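Local structure of metallo-carboxypeptidase (Pseudomonas aeruginosa, 4A39) at residues R146-T151 with I158-V163; E136-I141 with G192-L197; N233-D238 with A248-E253; F20-I25 with F49-F54. The protein is a zinc-dependent M14 carboxypeptidase of the cytosolic type, which probably removes C-terminal residues from peptide chains. All coordinates share one frame; numbering follows the deposited sequence.

How the contacts relate
Contacts 1, 2 and 3 lie in the carboxypeptidase half of the molecule, while contact 4 lies in the N-terminal beta domain. Contact 1 is the edge hairpin of the catalytic sheet and touches two of the others: Leu161 CD1 packs on Ala138 CB of contact 2 at 3.8 Å, and Thr151 O meets Pro252 CB of contact 3 at 3.4 Å. Contacts 2 and 3 remain about 17 Å apart at their nearest atoms. Two contacts approach the zinc site from different domains: the side chain of Gln237 in contact 3 is about 9 Å from that of His180, and that of Trp51 in contact 4 about 8 Å from that of Glu183.

Contact 1: residues R146-T151 with I158-V163; sequences RLAVGT and IELLRV
Leu147 and Leu160, from neighbouring antiparallel strands, run alongside each other in the same direction, their CD2 methyls 4.2 Å apart. Leu147 has CG anti to its backbone N (chi1 -178°); with chi2 at 60°, this carries CD1 over one face of the Arg162 guanidinium, offset toward its rim, with CD1 3.6 Å from NH2. The Arg162 chain runs extended as far as CD and bends at chi3, so that it crosses the leucine obliquely; its NH1 is hydrogen-bonded to Tyr215 OH on strand 212-217, which helps to fix the plane on which the methyl rests. Ala148 CB touches Leu160 CD2 as well, and helix 252-264 covers this side through Phe256 and Glu260. On the other face of the hairpin, Arg146 CD crosses Glu159 CG at 4.0 Å, but the charged ends do not meet: the Arg146 chain, bent at chi3, lays its guanidinium over Val149 CB, whereas Glu159 OE1 bonds to His131 NE2. Leu161 CD2 reaches Arg146 CA on the same face. The backbone explains the crowding round Leu160. Its O receives both Leu147 N at 2.9 Å and Ala148 N at 3.4 Å, two weak bonds, and its N gives a firmer one to Ala148 O. Farther along, Gly150 N donates almost straight (174°) to Ile158 O, and Ile158 N returns a bond to Gly150 O. Two residues facing one across the ladder make a classic beta bulge, set here in the hairpin of strands 144-151 and 157-163 at the edge of the mixed sheet of the M14 carboxypeptidase domain.

Contact 2: residues E136-I141 with G192-L197; sequences ERALGI and GLIERL
The C-terminal ends of helices 128-138 and 185-196 meet here, the first running into a type I beta turn from Ala138 to Ile141 that delivers Ile141 to the second. From CB of Ile141 two branches leave toward the partner. CG2, anti to the backbone N, reaches Leu197 O at 3.6 Å and also touches Leu197 CB. The other branch starts at CG1, anti to the carbonyl carbon (chi1 -67°), and continues extended (chi2 179°), so that the terminal CD1 makes the closest approach: it lies 3.4 Å from Ile194 O and 3.8 Å from Leu197 CB. Both branches thus meet the 194-197 backbone, and the side chain crosses that of Leu197 at about a right angle. Ile194 O already accepts a backbone bond from Leu197 N, and the methyl packs beside this carbonyl. Ile194 CG2 completes the apolar cluster, with Ala138 CB 3.8 Å away and Ile141 CD1 somewhat farther. Leu161 of strand 157-163 packs against Ala138, Leu216 of strand 212-217 against Ile194 and Val163 against Leu197, so the helix ends pack on strands 157-163 and 212-217, the second and third strands of the carboxypeptidase sheet. At the margin, Arg137 and Glu195 face each other with opposite charges but form no salt bridge. The guanidinium and carboxylate planes stand 81° apart, and no N-H points at the oxygen. Glu195 OE1 pairs with Lys370 instead, while a water links the other oxygen to the arginine, accepting a weak bond from Arg137 NE at 2.8 Å and donating to Glu195 OE2 at 3.2 Å.

Contact 3: residues N233-D238 with A248-E253; sequences NAAGQD and AERSPE
A type I beta turn from Asn233 to Gly236 is pinned to the segment leading into helix 252-264, on the approach to the zinc site. Hydrogen bonds to the Asn233 amide do most of the work. Its ND2 donates to Arg250 O at 2.9 Å and to Glu253 OE1 at 3.1 Å, both acceptors close to the amide plane, so the two N-H groups fix its rotation. OD1 turns back on its own loop, taking a firm bond from Gln237 N and a weak one from Ala235 N. A water joins the same parts, accepting from Ala234 N and probably donating to Glu253 OE2. A second polar grip comes from Arg250, extended from CG to NE. Its NE donates to a lone pair of Gln237 OE1 at 2.8 Å, and the amide and guanidinium planes stand 79° apart. Packing supplements this grip: Gln237 CB lies over one face of the guanidinium, nearest NE. Asp238, at the end of the turn segment, points the other way, binding the zinc ligand His180 through OD1 and Arg231 of the ligand pocket through OD2, a second-shell position. The bend of Gln237 at chi2 (63°) also brings its NE2 to Asp238 O, at 2.9 Å.

Contact 4: residues F20-I25 with F49-F54; sequences FDSGNI and FQWFHF
Four hydrogen bonds tie the type II beta turn Phe20-Gly23 and the residues after it to the start of strand 53-57 in the N-terminal beta domain. Trp51 NE1 meets Ser22 O almost straight (172°) at 2.9 Å, in the indole plane. His53 ND1 donates to Ser22 OG at 2.9 Å, also in the ring plane, and that hydroxyl gives its proton to Asp21 O at a very short 2.5 Å, consistent with a proton on ND1. Asn24 and His53 form a single antiparallel hydrogen-bonded pair, Asn24 N to His53 O and His53 N to Asn24 O, each donor on a carbonyl lone pair. The Asn24 amide is held from outside, OD1 by Arg41 N and ND2 by Gly228 O. Trp51 also stacks on His184, so the indole touches both the turn and the residue next to the zinc ligand Glu183. Farther out, Phe20 turns its edge to the imidazole face of His53 in a T-shaped pair, planes at 65°, with CE1 over the centre of the ring. Hydrophobic packing closes the far end, where Ile25 crosses Phe54 obliquely and Ile25 CG2 rests 3.6 Å from Phe54 CB.

Contact 1: residues R146-T151 with I158-V163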
# COMPACT_ATOMS: atom_id res chain seq x y z
N ARG A 146 19.00 -8.78 6.26
CA ARG A 146 17.86 -9.57 5.83
C ARG A 146 17.75 -10.70 6.85
O ARG A 146 18.53 -11.66 6.82
CB ARG A 146 18.06 -10.15 4.43
CG ARG A 146 16.78 -10.72 3.84
CD ARG A 146 17.00 -11.38 2.49
NE ARG A 146 17.72 -12.64 2.62
CZ ARG A 146 17.91 -13.49 1.61
NH1 ARG A 146 17.44 -13.22 0.40
NH2 ARG A 146 18.57 -14.63 1.83
N LEU A 147 16.79 -10.58 7.76
CA LEU A 147 16.59 -11.56 8.81
C LEU A 147 16.11 -12.91 8.29
O LEU A 147 16.62 -13.96 8.70
CB LEU A 147 15.57 -11.04 9.83
CG LEU A 147 15.30 -11.97 11.02
CD1 LEU A 147 16.59 -12.22 11.78
CD2 LEU A 147 14.25 -11.35 11.93
N ALA A 148 15.14 -12.88 7.39
CA ALA A 148 14.58 -14.09 6.82
C ALA A 148 14.02 -13.80 5.44
O ALA A 148 13.92 -12.64 5.04
CB ALA A 148 13.48 -14.62 7.72
N VAL A 149 13.65 -14.85 4.71
CA VAL A 149 13.09 -14.68 3.38
C VAL A 149 12.04 -15.75 3.12
O VAL A 149 12.29 -16.94 3.32
CB VAL A 149 14.20 -14.73 2.29
CG1 VAL A 149 14.87 -16.10 2.26
CG2 VAL A 149 13.62 -14.37 0.94
N GLY A 150 10.86 -15.32 2.69
CA GLY A 150 9.78 -16.24 2.39
C GLY A 150 9.68 -16.46 0.89
O GLY A 150 10.37 -15.80 0.11
N THR A 151 8.82 -17.39 0.47
CA THR A 151 8.67 -17.69 -0.94
C THR A 151 7.20 -17.65 -1.35
O THR A 151 6.36 -18.34 -0.77
CB THR A 151 9.25 -19.08 -1.26
OG1 THR A 151 10.63 -19.11 -0.88
CG2 THR A 151 9.14 -19.38 -2.75
N ILE A 158 10.10 -12.92 -0.48
CA ILE A 158 9.34 -12.10 0.48
C ILE A 158 10.38 -11.78 1.56
O ILE A 158 10.49 -12.49 2.55
CB ILE A 158 8.19 -12.89 1.15
CG1 ILE A 158 7.29 -13.55 0.11
CG2 ILE A 158 7.37 -11.94 2.03
CD1 ILE A 158 6.54 -12.58 -0.75
N GLU A 159 11.15 -10.71 1.35
CA GLU A 159 12.18 -10.35 2.32
C GLU A 159 11.66 -9.77 3.63
O GLU A 159 10.75 -8.95 3.64
CB GLU A 159 13.16 -9.35 1.71
CG GLU A 159 13.91 -9.86 0.49
CD GLU A 159 13.28 -9.41 -0.81
OE1 GLU A 159 12.05 -9.21 -0.84
OE2 GLU A 159 14.03 -9.25 -1.80
N LEU A 160 12.26 -10.21 4.73
CA LEU A 160 11.95 -9.70 6.06
C LEU A 160 13.24 -9.03 6.51
O LEU A 160 14.24 -9.70 6.75
CB LEU A 160 11.59 -10.83 7.03
CG LEU A 160 11.49 -10.45 8.51
CD1 LEU A 160 10.55 -9.27 8.69
CD2 LEU A 160 11.02 -11.65 9.32
N LEU A 161 13.21 -7.71 6.61
CA LEU A 161 14.39 -6.95 7.02
C LEU A 161 14.31 -6.59 8.49
O LEU A 161 13.23 -6.35 9.01
CB LEU A 161 14.51 -5.66 6.20
CG LEU A 161 14.41 -5.79 4.68
CD1 LEU A 161 14.41 -4.40 4.05
CD2 LEU A 161 15.58 -6.63 4.15
N ARG A 162 15.46 -6.57 9.16
CA ARG A 162 15.48 -6.19 10.57
C ARG A 162 16.48 -5.08 10.78
O ARG A 162 17.63 -5.15 10.32
CB ARG A 162 15.83 -7.38 11.49
CG ARG A 162 15.95 -6.95 12.96
CD ARG A 162 15.87 -8.11 13.94
NE ARG A 162 17.06 -8.96 13.91
CZ ARG A 162 17.23 -10.02 14.69
NH1 ARG A 162 16.29 -10.35 15.57
NH2 ARG A 162 18.33 -10.74 14.60
N VAL A 163 16.04 -4.03 11.47
CA VAL A 163 16.88 -2.89 11.77
C VAL A 163 17.20 -3.01 13.26
O VAL A 163 16.32 -2.88 14.11
CB VAL A 163 16.15 -1.55 11.51
CG1 VAL A 163 17.10 -0.39 11.70
CG2 VAL A 163 15.57 -1.54 10.10

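Contact 2: residues E136-I141 with G192-L197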
# COMPACT_ATOMS: atom_id res chain seq x y z
N GLU A 136 18.25 -3.51 -1.92
CA GLU A 136 19.69 -3.32 -2.04
C GLU A 136 20.12 -2.10 -1.23
O GLU A 136 21.14 -2.12 -0.54
CB GLU A 136 20.09 -3.12 -3.51
CG GLU A 136 21.45 -2.46 -3.72
CD GLU A 136 21.83 -2.34 -5.19
OE1 GLU A 136 20.97 -1.96 -6.00
OE2 GLU A 136 23.01 -2.60 -5.52
N ARG A 137 19.33 -1.03 -1.30
CA ARG A 137 19.63 0.19 -0.56
C ARG A 137 19.55 -0.04 0.94
O ARG A 137 20.39 0.43 1.70
CB ARG A 137 18.67 1.30 -0.97
CG ARG A 137 18.83 2.59 -0.18
CD ARG A 137 17.83 3.64 -0.64
NE ARG A 137 18.05 4.00 -2.04
CZ ARG A 137 19.07 4.73 -2.47
NH1 ARG A 137 19.98 5.18 -1.62
NH2 ARG A 137 19.19 5.00 -3.76
N ALA A 138 18.52 -0.77 1.37
CA ALA A 138 18.33 -1.05 2.79
C ALA A 138 19.49 -1.83 3.40
O ALA A 138 19.95 -1.50 4.49
CB ALA A 138 17.02 -1.82 2.99
N LEU A 139 19.95 -2.86 2.70
CA LEU A 139 21.05 -3.68 3.22
C LEU A 139 22.39 -2.94 3.28
O LEU A 139 23.35 -3.44 3.87
CB LEU A 139 21.18 -4.95 2.38
CG LEU A 139 19.93 -5.84 2.41
CD1 LEU A 139 20.10 -7.01 1.46
CD2 LEU A 139 19.67 -6.33 3.83
N GLY A 140 22.44 -1.75 2.68
CA GLY A 140 23.67 -0.97 2.70
C GLY A 140 23.65 0.03 3.85
O GLY A 140 24.63 0.73 4.09
N ILE A 141 22.52 0.08 4.55
CA ILE A 141 22.35 0.98 5.68
C ILE A 141 22.85 0.32 6.96
O ILE A 141 22.73 -0.89 7.13
CB ILE A 141 20.86 1.37 5.87
CG1 ILE A 141 20.39 2.22 4.68
CG2 ILE A 141 20.67 2.14 7.17
CD1 ILE A 141 18.93 2.65 4.75
N GLY A 192 9.89 5.31 1.93
CA GLY A 192 10.15 6.51 2.72
C GLY A 192 10.70 6.15 4.08
O GLY A 192 11.64 6.79 4.59
N LEU A 193 10.12 5.12 4.69
CA LEU A 193 10.53 4.66 6.00
C LEU A 193 12.00 4.22 5.95
O LEU A 193 12.82 4.67 6.75
CB LEU A 193 9.62 3.49 6.42
CG LEU A 193 9.68 2.91 7.83
CD1 LEU A 193 8.41 2.11 8.10
CD2 LEU A 193 10.91 2.04 8.00
N ILE A 194 12.33 3.36 5.00
CA ILE A 194 13.70 2.87 4.87
C ILE A 194 14.70 3.95 4.50
O ILE A 194 15.82 3.97 5.03
CB ILE A 194 13.77 1.71 3.84
CG1 ILE A 194 13.26 0.42 4.48
CG2 ILE A 194 15.19 1.49 3.36
CD1 ILE A 194 11.81 0.45 4.90
N GLU A 195 14.33 4.87 3.62
CA GLU A 195 15.26 5.92 3.23
C GLU A 195 15.62 6.83 4.40
O GLU A 195 16.71 7.39 4.44
CB GLU A 195 14.70 6.75 2.08
CG GLU A 195 14.46 5.94 0.82
CD GLU A 195 14.36 6.80 -0.42
OE1 GLU A 195 13.86 7.95 -0.32
OE2 GLU A 195 14.76 6.33 -1.50
N ARG A 196 14.70 6.99 5.36
CA ARG A 196 15.00 7.84 6.51
C ARG A 196 16.14 7.26 7.34
O ARG A 196 16.88 8.00 7.99
CB ARG A 196 13.77 8.04 7.40
CG ARG A 196 14.10 8.82 8.66
CD ARG A 196 12.90 9.27 9.46
NE ARG A 196 13.33 9.98 10.66
CZ ARG A 196 12.51 10.54 11.55
NH1 ARG A 196 11.20 10.49 11.38
NH2 ARG A 196 13.02 11.15 12.61
N LEU A 197 16.27 5.94 7.31
CA LEU A 197 17.33 5.26 8.06
C LEU A 197 18.73 5.62 7.59
O LEU A 197 19.71 5.41 8.31
CB LEU A 197 17.13 3.74 7.97
CG LEU A 197 16.17 3.07 8.95
CD1 LEU A 197 16.78 3.10 10.35
CD2 LEU A 197 14.83 3.78 8.93
O HOH W 1 15.32 3.28 -2.42

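Contact 3: residues N233-D238 with A248-E253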
# COMPACT_ATOMS: atom_id res chain seq x y z
N ASN A 233 -3.48 -13.00 -4.24
CA ASN A 233 -2.16 -13.51 -4.60
C ASN A 233 -2.37 -14.43 -5.79
O ASN A 233 -3.50 -14.53 -6.30
CB ASN A 233 -1.49 -14.22 -3.40
CG ASN A 233 -2.08 -15.60 -3.08
OD1 ASN A 233 -3.13 -15.99 -3.58
ND2 ASN A 233 -1.38 -16.34 -2.22
N ALA A 234 -1.32 -15.09 -6.25
CA ALA A 234 -1.42 -15.95 -7.42
C ALA A 234 -2.46 -17.06 -7.33
O ALA A 234 -3.09 -17.39 -8.34
CB ALA A 234 -0.05 -16.56 -7.75
N ALA A 235 -2.65 -17.62 -6.14
CA ALA A 235 -3.62 -18.70 -5.96
C ALA A 235 -5.06 -18.20 -5.83
O ALA A 235 -5.98 -19.00 -5.69
CB ALA A 235 -3.24 -19.54 -4.73
N GLY A 236 -5.24 -16.89 -5.88
CA GLY A 236 -6.58 -16.33 -5.77
C GLY A 236 -7.06 -16.08 -4.35
O GLY A 236 -8.26 -15.88 -4.13
N GLN A 237 -6.14 -16.08 -3.40
CA GLN A 237 -6.47 -15.85 -2.00
C GLN A 237 -6.26 -14.40 -1.57
O GLN A 237 -5.27 -13.78 -1.93
CB GLN A 237 -5.61 -16.76 -1.11
CG GLN A 237 -5.75 -16.55 0.39
CD GLN A 237 -7.15 -16.84 0.89
OE1 GLN A 237 -7.74 -17.87 0.54
NE2 GLN A 237 -7.68 -15.96 1.72
N ASP A 238 -7.23 -13.85 -0.83
CA ASP A 238 -7.12 -12.49 -0.30
C ASP A 238 -6.24 -12.70 0.93
O ASP A 238 -6.69 -13.25 1.93
CB ASP A 238 -8.49 -11.97 0.14
CG ASP A 238 -8.44 -10.54 0.68
OD1 ASP A 238 -7.38 -10.12 1.18
OD2 ASP A 238 -9.47 -9.84 0.61
N ALA A 248 0.68 -22.90 3.94
CA ALA A 248 1.98 -22.86 3.31
C ALA A 248 1.81 -23.07 1.80
O ALA A 248 2.68 -22.69 1.01
CB ALA A 248 2.87 -23.96 3.89
N GLU A 249 0.67 -23.65 1.43
CA GLU A 249 0.37 -23.93 0.04
C GLU A 249 -0.40 -22.81 -0.67
O GLU A 249 -0.03 -22.40 -1.77
CB GLU A 249 -0.44 -25.23 -0.06
CG GLU A 249 -0.82 -25.63 -1.48
CD GLU A 249 -1.55 -26.97 -1.53
OE1 GLU A 249 -1.84 -27.54 -0.46
OE2 GLU A 249 -1.84 -27.45 -2.65
N ARG A 250 -1.45 -22.31 -0.04
CA ARG A 250 -2.30 -21.27 -0.61
C ARG A 250 -1.93 -19.83 -0.24
O ARG A 250 -2.09 -18.92 -1.05
CB ARG A 250 -3.76 -21.54 -0.23
CG ARG A 250 -4.76 -20.61 -0.89
CD ARG A 250 -6.18 -20.92 -0.43
NE ARG A 250 -7.16 -20.04 -1.07
CZ ARG A 250 -7.46 -20.06 -2.37
NH1 ARG A 250 -6.86 -20.92 -3.18
NH2 ARG A 250 -8.36 -19.21 -2.86
N SER A 251 -1.42 -19.63 0.98
CA SER A 251 -1.04 -18.29 1.41
C SER A 251 0.34 -18.29 2.06
O SER A 251 0.51 -17.80 3.18
CB SER A 251 -2.08 -17.74 2.39
OG SER A 251 -2.45 -18.69 3.37
N PRO A 252 1.35 -18.82 1.35
CA PRO A 252 2.72 -18.88 1.87
C PRO A 252 3.28 -17.55 2.35
O PRO A 252 4.11 -17.50 3.26
CB PRO A 252 3.51 -19.45 0.69
CG PRO A 252 2.74 -18.96 -0.50
CD PRO A 252 1.32 -19.19 -0.08
N GLU A 253 2.82 -16.46 1.73
CA GLU A 253 3.28 -15.13 2.10
C GLU A 253 2.91 -14.82 3.56
O GLU A 253 3.72 -14.29 4.31
CB GLU A 253 2.65 -14.09 1.17
CG GLU A 253 3.02 -14.27 -0.30
CD GLU A 253 2.06 -15.17 -1.08
OE1 GLU A 253 1.16 -15.80 -0.48
OE2 GLU A 253 2.22 -15.24 -2.32
O HOH W 2 1.09 -15.64 -4.73

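Contact 4: residues F20-I25 with F49-F54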
# COMPACT_ATOMS: atom_id res chain seq x y z
N PHE A 20 3.92 -5.65 -19.19
CA PHE A 20 5.02 -5.28 -18.31
C PHE A 20 4.63 -5.38 -16.84
O PHE A 20 3.46 -5.61 -16.52
CB PHE A 20 5.51 -3.86 -18.64
CG PHE A 20 4.41 -2.85 -18.78
CD1 PHE A 20 3.73 -2.37 -17.66
CD2 PHE A 20 4.03 -2.38 -20.03
CE1 PHE A 20 2.70 -1.44 -17.78
CE2 PHE A 20 3.00 -1.45 -20.18
CZ PHE A 20 2.33 -0.98 -19.05
N ASP A 21 5.61 -5.20 -15.97
CA ASP A 21 5.41 -5.27 -14.52
C ASP A 21 4.22 -4.43 -14.04
O ASP A 21 4.20 -3.22 -14.23
CB ASP A 21 6.69 -4.80 -13.82
CG ASP A 21 6.66 -5.03 -12.32
OD1 ASP A 21 5.60 -4.80 -11.70
OD2 ASP A 21 7.71 -5.41 -11.76
N SER A 22 3.24 -5.10 -13.43
CA SER A 22 2.02 -4.48 -12.89
C SER A 22 1.05 -3.98 -13.95
O SER A 22 0.09 -3.27 -13.64
CB SER A 22 2.35 -3.35 -11.91
OG SER A 22 2.72 -2.15 -12.56
N GLY A 23 1.30 -4.34 -15.20
CA GLY A 23 0.41 -3.91 -16.26
C GLY A 23 -0.96 -4.56 -16.15
O GLY A 23 -1.08 -5.72 -15.74
N ASN A 24 -1.99 -3.81 -16.50
CA ASN A 24 -3.36 -4.33 -16.48
C ASN A 24 -4.30 -3.53 -17.36
O ASN A 24 -4.62 -2.37 -17.07
CB ASN A 24 -3.93 -4.36 -15.05
CG ASN A 24 -5.34 -4.95 -15.01
OD1 ASN A 24 -6.16 -4.68 -15.88
ND2 ASN A 24 -5.62 -5.75 -13.98
N ILE A 25 -4.74 -4.17 -18.45
CA ILE A 25 -5.70 -3.56 -19.37
C ILE A 25 -5.97 -4.51 -20.52
O ILE A 25 -5.14 -5.35 -20.87
CB ILE A 25 -5.18 -2.22 -19.95
CG1 ILE A 25 -6.37 -1.31 -20.30
CG2 ILE A 25 -4.37 -2.45 -21.21
CD1 ILE A 25 -7.11 -0.79 -19.09
N PHE A 49 -11.14 -6.67 -9.47
CA PHE A 49 -10.43 -5.76 -10.34
C PHE A 49 -10.78 -4.32 -10.04
O PHE A 49 -11.87 -4.02 -9.55
CB PHE A 49 -10.65 -6.06 -11.84
CG PHE A 49 -12.02 -5.73 -12.37
CD1 PHE A 49 -12.30 -4.47 -12.88
CD2 PHE A 49 -13.01 -6.71 -12.43
CE1 PHE A 49 -13.54 -4.19 -13.46
CE2 PHE A 49 -14.25 -6.44 -13.00
CZ PHE A 49 -14.52 -5.17 -13.52
N GLN A 50 -9.81 -3.45 -10.29
CA GLN A 50 -9.96 -2.01 -10.10
C GLN A 50 -8.66 -1.37 -10.59
O GLN A 50 -8.69 -0.37 -11.31
CB GLN A 50 -10.18 -1.65 -8.63
CG GLN A 50 -10.54 -0.17 -8.42
CD GLN A 50 -12.00 0.05 -8.05
OE1 GLN A 50 -12.83 -0.85 -8.16
NE2 GLN A 50 -12.31 1.27 -7.60
N TRP A 51 -7.53 -1.95 -10.20
CA TRP A 51 -6.22 -1.45 -10.61
C TRP A 51 -6.03 -1.61 -12.12
O TRP A 51 -6.40 -2.63 -12.70
CB TRP A 51 -5.10 -2.21 -9.87
CG TRP A 51 -3.73 -2.03 -10.47
CD1 TRP A 51 -3.15 -2.79 -11.45
CD2 TRP A 51 -2.80 -0.97 -10.18
NE1 TRP A 51 -1.92 -2.27 -11.78
CE2 TRP A 51 -1.68 -1.15 -11.02
CE3 TRP A 51 -2.81 0.12 -9.29
CZ2 TRP A 51 -0.58 -0.29 -11.00
CZ3 TRP A 51 -1.72 0.98 -9.27
CH2 TRP A 51 -0.62 0.77 -10.13
N PHE A 52 -5.48 -0.58 -12.75
CA PHE A 52 -5.20 -0.60 -14.18
C PHE A 52 -3.86 0.10 -14.38
O PHE A 52 -3.45 0.92 -13.56
CB PHE A 52 -6.31 0.11 -14.98
CG PHE A 52 -6.48 1.57 -14.65
CD1 PHE A 52 -5.72 2.54 -15.29
CD2 PHE A 52 -7.43 1.97 -13.71
CE1 PHE A 52 -5.90 3.90 -15.00
CE2 PHE A 52 -7.62 3.32 -13.41
CZ PHE A 52 -6.85 4.28 -14.06
N HIS A 53 -3.18 -0.25 -15.46
CA HIS A 53 -1.87 0.33 -15.77
C HIS A 53 -1.55 -0.04 -17.22
O HIS A 53 -1.41 -1.21 -17.54
CB HIS A 53 -0.82 -0.24 -14.82
CG HIS A 53 0.56 0.33 -15.01
ND1 HIS A 53 1.66 -0.17 -14.35
CD2 HIS A 53 1.01 1.35 -15.77
CE1 HIS A 53 2.73 0.51 -14.71
NE2 HIS A 53 2.37 1.44 -15.57
N PHE A 54 -1.44 0.96 -18.08
CA PHE A 54 -1.14 0.70 -19.48
C PHE A 54 -0.34 1.82 -20.13
O PHE A 54 -0.26 2.93 -19.60
CB PHE A 54 -2.42 0.47 -20.30
CG PHE A 54 -3.39 1.62 -20.27
CD1 PHE A 54 -4.33 1.73 -19.26
CD2 PHE A 54 -3.36 2.60 -21.27
CE1 PHE A 54 -5.24 2.79 -19.24
CE2 PHE A 54 -4.26 3.66 -21.26
CZ PHE A 54 -5.21 3.76 -20.24